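Local coordinates for protein lipase (Photobacterium sp. M37, PDB 2ORY) that probably hydrolyses the ester bonds of triacylglycerols as a cold-adapted lipase of the alpha/beta hydrolase fold, at residues G177-D189 / A211-L224. Numbering follows the deposited sequence.
Sequences GALSSTLALWLKD and AGNADFADYFDDCL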
ATOM      1  N   GLY A 177      -0.252  -0.343   0.984  1.00 20.73           N
ATOM      2  CA  GLY A 177      -1.336  -1.283   1.212  1.00 20.66           C
ATOM      3  C   GLY A 177      -2.160  -0.817   2.400  1.00 23.62           C
ATOM      4  O   GLY A 177      -3.391  -0.852   2.396  1.00 21.77           O
ATOM      5  N   ALA A 178      -1.462  -0.362   3.436  1.00 23.76           N
ATOM      6  CA  ALA A 178      -2.117   0.126   4.634  1.00 21.78           C
ATOM      7  C   ALA A 178      -2.822   1.463   4.368  1.00 23.75           C
ATOM      8  O   ALA A 178      -3.936   1.690   4.849  1.00 22.80           O
ATOM      9  CB  ALA A 178      -1.096   0.281   5.726  1.00 24.55           C
ATOM     10  N   LEU A 179      -2.173   2.334   3.587  1.00 20.32           N
ATOM     11  CA  LEU A 179      -2.723   3.641   3.267  1.00 20.18           C
ATOM     12  C   LEU A 179      -3.903   3.591   2.294  1.00 21.92           C
ATOM     13  O   LEU A 179      -4.915   4.262   2.506  1.00 25.49           O
ATOM     14  CB  LEU A 179      -1.627   4.562   2.704  1.00 23.86           C
ATOM     15  CG  LEU A 179      -0.528   5.025   3.668  1.00 28.01           C
ATOM     16  CD1 LEU A 179       0.509   5.823   2.910  1.00 28.82           C
ATOM     17  CD2 LEU A 179      -1.117   5.861   4.776  1.00 20.03           C
ATOM     18  N   SER A 180      -3.791   2.793   1.239  1.00 22.45           N
ATOM     19  CA  SER A 180      -4.878   2.717   0.271  1.00 23.54           C
ATOM     20  C   SER A 180      -6.159   2.220   0.927  1.00 24.47           C
ATOM     21  O   SER A 180      -7.214   2.824   0.772  1.00 24.48           O
ATOM     22  CB  SER A 180      -4.501   1.810  -0.915  1.00 26.49           C
ATOM     23  OG  SER A 180      -4.249   0.468  -0.512  1.00 21.90           O
ATOM     24  N   SER A 181      -6.070   1.137   1.684  1.00 26.85           N
ATOM     25  CA  SER A 181      -7.272   0.612   2.312  1.00 24.10           C
ATOM     26  C   SER A 181      -7.828   1.648   3.289  1.00 28.58           C
ATOM     27  O   SER A 181      -9.046   1.860   3.384  1.00 28.61           O
ATOM     28  CB  SER A 181      -6.962  -0.708   3.016  1.00 20.49           C
ATOM     29  OG  SER A 181      -5.932  -0.554   3.971  1.00 21.56           O
ATOM     30  N   THR A 182      -6.929   2.320   3.999  1.00 29.55           N
ATOM     31  CA  THR A 182      -7.357   3.338   4.940  1.00 26.81           C
ATOM     32  C   THR A 182      -7.971   4.519   4.169  1.00 27.44           C
ATOM     33  O   THR A 182      -9.021   5.022   4.556  1.00 29.56           O
ATOM     34  CB  THR A 182      -6.159   3.798   5.840  1.00 26.99           C
ATOM     35  OG1 THR A 182      -5.641   2.660   6.556  1.00 23.29           O
ATOM     36  CG2 THR A 182      -6.607   4.867   6.869  1.00 21.37           C
ATOM     37  N   LEU A 183      -7.354   4.930   3.060  1.00 23.06           N
ATOM     38  CA  LEU A 183      -7.887   6.051   2.298  1.00 21.48           C
ATOM     39  C   LEU A 183      -9.274   5.716   1.762  1.00 26.58           C
ATOM     40  O   LEU A 183     -10.174   6.567   1.803  1.00 25.18           O
ATOM     41  CB  LEU A 183      -6.962   6.442   1.127  1.00 20.97           C
ATOM     42  CG  LEU A 183      -7.429   7.697   0.360  1.00 22.35           C
ATOM     43  CD1 LEU A 183      -6.269   8.606   0.008  1.00 21.91           C
ATOM     44  CD2 LEU A 183      -8.137   7.282  -0.897  1.00 24.34           C
ATOM     45  N   ALA A 184      -9.437   4.487   1.266  1.00 21.87           N
ATOM     46  CA  ALA A 184     -10.718   4.027   0.730  1.00 25.36           C
ATOM     47  C   ALA A 184     -11.824   4.143   1.781  1.00 24.42           C
ATOM     48  O   ALA A 184     -12.940   4.550   1.467  1.00 25.64           O
ATOM     49  CB  ALA A 184     -10.600   2.579   0.251  1.00 24.51           C
ATOM     50  N   LEU A 185     -11.519   3.780   3.025  1.00 23.20           N
ATOM     51  CA  LEU A 185     -12.510   3.880   4.089  1.00 22.89           C
ATOM     52  C   LEU A 185     -12.865   5.340   4.346  1.00 25.07           C
ATOM     53  O   LEU A 185     -14.020   5.653   4.634  1.00 25.33           O
ATOM     54  CB  LEU A 185     -12.014   3.251   5.404  1.00 27.55           C
ATOM     55  CG  LEU A 185     -13.029   3.241   6.575  1.00 30.67           C
ATOM     56  CD1 LEU A 185     -14.281   2.461   6.177  1.00 24.80           C
ATOM     57  CD2 LEU A 185     -12.422   2.604   7.812  1.00 25.73           C
ATOM     58  N   TRP A 186     -11.886   6.237   4.245  1.00 21.95           N
ATOM     59  CA  TRP A 186     -12.165   7.644   4.474  1.00 24.32           C
ATOM     60  C   TRP A 186     -13.136   8.165   3.418  1.00 30.01           C
ATOM     61  O   TRP A 186     -14.062   8.904   3.740  1.00 30.35           O
ATOM     62  CB  TRP A 186     -10.877   8.460   4.452  1.00 26.91           C
ATOM     63  CG  TRP A 186     -11.088   9.918   4.175  1.00 21.15           C
ATOM     64  CD1 TRP A 186     -11.778  10.807   4.940  1.00 25.48           C
ATOM     65  CD2 TRP A 186     -10.578  10.654   3.061  1.00 23.42           C
ATOM     66  NE1 TRP A 186     -11.727  12.056   4.377  1.00 20.44           N
ATOM     67  CE2 TRP A 186     -10.997  11.993   3.221  1.00 20.85           C
ATOM     68  CE3 TRP A 186      -9.793  10.315   1.943  1.00 20.35           C
ATOM     69  CZ2 TRP A 186     -10.664  12.995   2.308  1.00 21.50           C
ATOM     70  CZ3 TRP A 186      -9.459  11.313   1.043  1.00 22.61           C
ATOM     71  CH2 TRP A 186      -9.894  12.642   1.232  1.00 16.72           C
ATOM     72  N   LEU A 187     -12.919   7.771   2.161  1.00 29.90           N
ATOM     73  CA  LEU A 187     -13.787   8.182   1.058  1.00 29.86           C
ATOM     74  C   LEU A 187     -15.190   7.633   1.296  1.00 27.68           C
ATOM     75  O   LEU A 187     -16.178   8.324   1.079  1.00 29.16           O
ATOM     76  CB  LEU A 187     -13.230   7.672  -0.278  1.00 28.71           C
ATOM     77  CG  LEU A 187     -11.923   8.329  -0.729  1.00 23.99           C
ATOM     78  CD1 LEU A 187     -11.411   7.749  -2.057  1.00 17.21           C
ATOM     79  CD2 LEU A 187     -12.197   9.799  -0.889  1.00 24.58           C
ATOM     80  N   LYS A 188     -15.259   6.380   1.739  1.00 30.22           N
ATOM     81  CA  LYS A 188     -16.513   5.717   2.070  1.00 28.72           C
ATOM     82  C   LYS A 188     -17.251   6.512   3.165  1.00 33.47           C
ATOM     83  O   LYS A 188     -18.435   6.853   3.023  1.00 34.59           O
ATOM     84  CB  LYS A 188     -16.228   4.319   2.617  1.00 34.50           C
ATOM     85  CG  LYS A 188     -16.410   3.180   1.641  1.00 44.63           C
ATOM     86  CD  LYS A 188     -17.874   2.805   1.521  1.00 44.77           C
ATOM     87  CE  LYS A 188     -18.029   1.448   0.861  1.00 48.27           C
ATOM     88  NZ  LYS A 188     -19.455   1.033   0.806  1.00 53.80           N
ATOM     89  N   ASP A 189     -16.541   6.797   4.256  1.00 29.78           N
ATOM     90  CA  ASP A 189     -17.125   7.509   5.380  1.00 29.65           C
ATOM     91  C   ASP A 189     -17.631   8.918   5.118  1.00 29.32           C
ATOM     92  O   ASP A 189     -18.485   9.393   5.859  1.00 30.70           O
ATOM     93  CB  ASP A 189     -16.157   7.556   6.557  1.00 33.05           C
ATOM     94  CG  ASP A 189     -16.084   6.242   7.315  1.00 34.19           C
ATOM     95  OD1 ASP A 189     -17.105   5.518   7.389  1.00 30.12           O
ATOM     96  OD2 ASP A 189     -14.998   5.946   7.861  1.00 32.74           O
ATOM     97  N   ALA A 211      -3.018  -0.966   9.930  1.00 19.39           N
ATOM     98  CA  ALA A 211      -3.171   0.476  10.073  1.00 24.20           C
ATOM     99  C   ALA A 211      -3.702   0.861  11.449  1.00 22.65           C
ATOM    100  O   ALA A 211      -3.299   1.880  11.984  1.00 23.63           O
ATOM    101  CB  ALA A 211      -4.112   1.026   9.010  1.00 24.04           C
ATOM    102  N   GLY A 212      -4.595   0.054  12.025  1.00 22.88           N
ATOM    103  CA  GLY A 212      -5.177   0.401  13.316  1.00 22.80           C
ATOM    104  C   GLY A 212      -5.575  -0.756  14.221  1.00 26.15           C
ATOM    105  O   GLY A 212      -5.097  -1.878  14.037  1.00 28.28           O
ATOM    106  N   ASN A 213      -6.455  -0.495  15.191  1.00 22.97           N
ATOM    107  CA  ASN A 213      -6.852  -1.541  16.143  1.00 27.51           C
ATOM    108  C   ASN A 213      -8.009  -2.428  15.698  1.00 25.23           C
ATOM    109  O   ASN A 213      -8.605  -2.201  14.643  1.00 25.96           O
ATOM    110  CB  ASN A 213      -7.160  -0.939  17.524  1.00 20.99           C
ATOM    111  CG  ASN A 213      -8.367  -0.005  17.518  1.00 27.68           C
ATOM    112  OD1 ASN A 213      -9.176   0.006  16.582  1.00 27.79           O
ATOM    113  ND2 ASN A 213      -8.501   0.770  18.579  1.00 26.01           N
ATOM    114  N   ALA A 214      -8.305  -3.445  16.507  1.00 23.73           N
ATOM    115  CA  ALA A 214      -9.377  -4.398  16.208  1.00 25.07           C
ATOM    116  C   ALA A 214     -10.702  -3.720  15.874  1.00 24.06           C
ATOM    117  O   ALA A 214     -11.329  -4.053  14.867  1.00 28.24           O
ATOM    118  CB  ALA A 214      -9.561  -5.376  17.376  1.00 22.78           C
ATOM    119  N   ASP A 215     -11.124  -2.782  16.717  1.00 25.87           N
ATOM    120  CA  ASP A 215     -12.367  -2.051  16.486  1.00 31.17           C
ATOM    121  C   ASP A 215     -12.349  -1.290  15.156  1.00 32.10           C
ATOM    122  O   ASP A 215     -13.382  -1.180  14.502  1.00 37.26           O
ATOM    123  CB  ASP A 215     -12.657  -1.069  17.638  1.00 31.85           C
ATOM    124  CG  ASP A 215     -13.188  -1.769  18.892  1.00 34.50           C
ATOM    125  OD1 ASP A 215     -13.446  -2.990  18.828  1.00 31.29           O
ATOM    126  OD2 ASP A 215     -13.353  -1.095  19.938  1.00 28.15           O
ATOM    127  N   PHE A 216     -11.190  -0.760  14.758  1.00 27.48           N
ATOM    128  CA  PHE A 216     -11.064  -0.036  13.483  1.00 25.96           C
ATOM    129  C   PHE A 216     -11.179  -1.050  12.350  1.00 29.16           C
ATOM    130  O   PHE A 216     -11.922  -0.849  11.388  1.00 30.18           O
ATOM    131  CB  PHE A 216      -9.695   0.663  13.367  1.00 30.47           C
ATOM    132  CG  PHE A 216      -9.378   1.155  11.968  1.00 22.51           C
ATOM    133  CD1 PHE A 216      -9.830   2.390  11.532  1.00 18.98           C
ATOM    134  CD2 PHE A 216      -8.642   0.360  11.087  1.00 22.90           C
ATOM    135  CE1 PHE A 216      -9.554   2.842  10.234  1.00 23.89           C
ATOM    136  CE2 PHE A 216      -8.360   0.794   9.790  1.00 18.46           C
ATOM    137  CZ  PHE A 216      -8.816   2.037   9.362  1.00 21.00           C
ATOM    138  N   ALA A 217     -10.415  -2.132  12.481  1.00 29.01           N
ATOM    139  CA  ALA A 217     -10.403  -3.217  11.506  1.00 29.87           C
ATOM    140  C   ALA A 217     -11.782  -3.863  11.360  1.00 28.20           C
ATOM    141  O   ALA A 217     -12.203  -4.185  10.251  1.00 29.88           O
ATOM    142  CB  ALA A 217      -9.369  -4.279  11.916  1.00 32.26           C
ATOM    143  N   ASP A 218     -12.484  -4.072  12.471  1.00 30.94           N
ATOM    144  CA  ASP A 218     -13.825  -4.664  12.386  1.00 30.12           C
ATOM    145  C   ASP A 218     -14.800  -3.682  11.700  1.00 26.22           C
ATOM    146  O   ASP A 218     -15.645  -4.077  10.900  1.00 27.02           O
ATOM    147  CB  ASP A 218     -14.341  -5.047  13.777  1.00 29.53           C
ATOM    148  CG  ASP A 218     -13.668  -6.300  14.334  1.00 32.25           C
ATOM    149  OD1 ASP A 218     -13.154  -7.120  13.538  1.00 33.86           O
ATOM    150  OD2 ASP A 218     -13.669  -6.469  15.576  1.00 34.19           O
ATOM    151  N   TYR A 219     -14.682  -2.398  12.003  1.00 25.63           N
ATOM    152  CA  TYR A 219     -15.545  -1.444  11.346  1.00 25.64           C
ATOM    153  C   TYR A 219     -15.237  -1.472   9.846  1.00 29.06           C
ATOM    154  O   TYR A 219     -16.145  -1.515   9.008  1.00 28.00           O
ATOM    155  CB  TYR A 219     -15.318  -0.046  11.891  1.00 26.29           C
ATOM    156  CG  TYR A 219     -16.065   1.001  11.119  1.00 29.57           C
ATOM    157  CD1 TYR A 219     -17.462   1.059  11.148  1.00 28.61           C
ATOM    158  CD2 TYR A 219     -15.382   1.932  10.334  1.00 30.38           C
ATOM    159  CE1 TYR A 219     -18.154   2.019  10.416  1.00 24.66           C
ATOM    160  CE2 TYR A 219     -16.071   2.890   9.595  1.00 25.58           C
ATOM    161  CZ  TYR A 219     -17.449   2.926   9.640  1.00 28.96           C
ATOM    162  OH  TYR A 219     -18.119   3.862   8.882  1.00 34.89           O
ATOM    163  N   PHE A 220     -13.950  -1.447   9.499  1.00 30.58           N
ATOM    164  CA  PHE A 220     -13.549  -1.501   8.085  1.00 27.27           C
ATOM    165  C   PHE A 220     -14.174  -2.717   7.356  1.00 23.93           C
ATOM    166  O   PHE A 220     -14.699  -2.586   6.249  1.00 25.78           O
ATOM    167  CB  PHE A 220     -12.025  -1.590   7.964  1.00 25.36           C
ATOM    168  CG  PHE A 220     -11.542  -1.670   6.552  1.00 23.00           C
ATOM    169  CD1 PHE A 220     -11.230  -0.513   5.847  1.00 27.11           C
ATOM    170  CD2 PHE A 220     -11.434  -2.898   5.908  1.00 21.61           C
ATOM    171  CE1 PHE A 220     -10.816  -0.578   4.514  1.00 24.89           C
ATOM    172  CE2 PHE A 220     -11.026  -2.978   4.579  1.00 22.75           C
ATOM    173  CZ  PHE A 220     -10.715  -1.814   3.881  1.00 29.35           C
ATOM    174  N   ASP A 221     -14.091  -3.894   7.972  1.00 23.91           N
ATOM    175  CA  ASP A 221     -14.635  -5.114   7.382  1.00 27.05           C
ATOM    176  C   ASP A 221     -16.125  -4.982   7.110  1.00 28.08           C
ATOM    177  O   ASP A 221     -16.609  -5.282   6.012  1.00 27.18           O
ATOM    178  CB  ASP A 221     -14.391  -6.306   8.310  1.00 27.40           C
ATOM    179  CG  ASP A 221     -12.942  -6.751   8.308  1.00 29.32           C
ATOM    180  OD1 ASP A 221     -12.152  -6.173   7.528  1.00 30.06           O
ATOM    181  OD2 ASP A 221     -12.598  -7.676   9.078  1.00 28.80           O
ATOM    182  N   ASP A 222     -16.845  -4.524   8.120  1.00 30.30           N
ATOM    183  CA  ASP A 222     -18.280  -4.335   7.997  1.00 41.01           C
ATOM    184  C   ASP A 222     -18.619  -3.317   6.906  1.00 40.55           C
ATOM    185  O   ASP A 222     -19.684  -3.396   6.295  1.00 43.58           O
ATOM    186  CB  ASP A 222     -18.864  -3.900   9.346  1.00 44.97           C
ATOM    187  CG  ASP A 222     -20.372  -3.912   9.351  1.00 54.00           C
ATOM    188  OD1 ASP A 222     -20.996  -2.846   9.130  1.00 59.92           O
ATOM    189  OD2 ASP A 222     -20.937  -5.003   9.556  1.00 57.22           O
ATOM    190  N   CYS A 223     -17.712  -2.380   6.637  1.00 40.63           N
ATOM    191  CA  CYS A 223     -17.954  -1.362   5.610  1.00 35.71           C
ATOM    192  C   CYS A 223     -17.596  -1.746   4.184  1.00 35.18           C
ATOM    193  O   CYS A 223     -18.340  -1.424   3.262  1.00 31.58           O
ATOM    194  CB  CYS A 223     -17.217  -0.073   5.945  1.00 38.83           C
ATOM    195  SG  CYS A 223     -17.932   0.796   7.294  1.00 47.24           S
ATOM    196  N   LEU A 224     -16.447  -2.394   3.985  1.00 35.92           N
ATOM    197  CA  LEU A 224     -16.061  -2.805   2.635  1.00 39.51           C
ATOM    198  C   LEU A 224     -16.436  -4.233   2.304  1.00 43.88           C
ATOM    199  O   LEU A 224     -16.631  -4.575   1.128  1.00 44.66           O
ATOM    200  CB  LEU A 224     -14.566  -2.630   2.395  1.00 37.28           C
ATOM    201  CG  LEU A 224     -14.226  -1.165   2.172  1.00 43.36           C
ATOM    202  CD1 LEU A 224     -14.040  -0.488   3.515  1.00 43.12           C
ATOM    203  CD2 LEU A 224     -12.986  -1.055   1.333  1.00 48.59           C
TER
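The Y219 ring meets D189 at its edge, where OD1 lies in the ring plane beside the hydroxyl. Y219 OH donates to D189 OD1; the modelled 2.4 Å is very short, so the exact length is doubtful. Carboxylate and ring are nearly coplanar, 21° apart. D189 OD2 has its own hydrogen bond, with W113 NE1. C223 SG, from the same helix as Y219, lies over one face of the Y219 ring, off its centre.

The F220 ring turns its edge to the other helix. Near its plane lie L185 CB and the carbonyl oxygen of S181, with F220 CE1 3.2 Å from S181 O. L224 CD1, from the same helix as F220, covers one face, displaced from the ring centre. L185 CD2 meets the F216 ring obliquely, 3.8 Å from F216 CE1. The F216 ring also packs edge-to-face with W113.

L185 is the knob of the contact. It fits into the hole formed by Y219, F220, C223 and L224. Its CG stands anti to the backbone N (chi1 -177°), which turns both methyls toward the side chains of helix 214-224. L185 CD1 lies 3.9 Å from both Y219 CE2 and C223 CB, while CD2 touches the F216 and F220 rings.

Near the start of 177-189, T182 OG1 donates to A178 O at 2.6 Å. T182 N reaches the same oxygen from the opposite face of its carbonyl plane. T182 OG1 also touches A211 CB, 3.3 Å away. N213 caps helix 214-224 through its side-chain oxygen, which accepts from F216 N.

The helix axes cross at 65°, 10.8 Å apart. A184 and L224 both also touch T203 of strand 199-206. This is helix-on-helix packing over the central sheet of an alpha/beta hydrolase. Helix 175-189 begins at a GxSxG sequence, consistent with the nucleophile elbow of class 3 lipases.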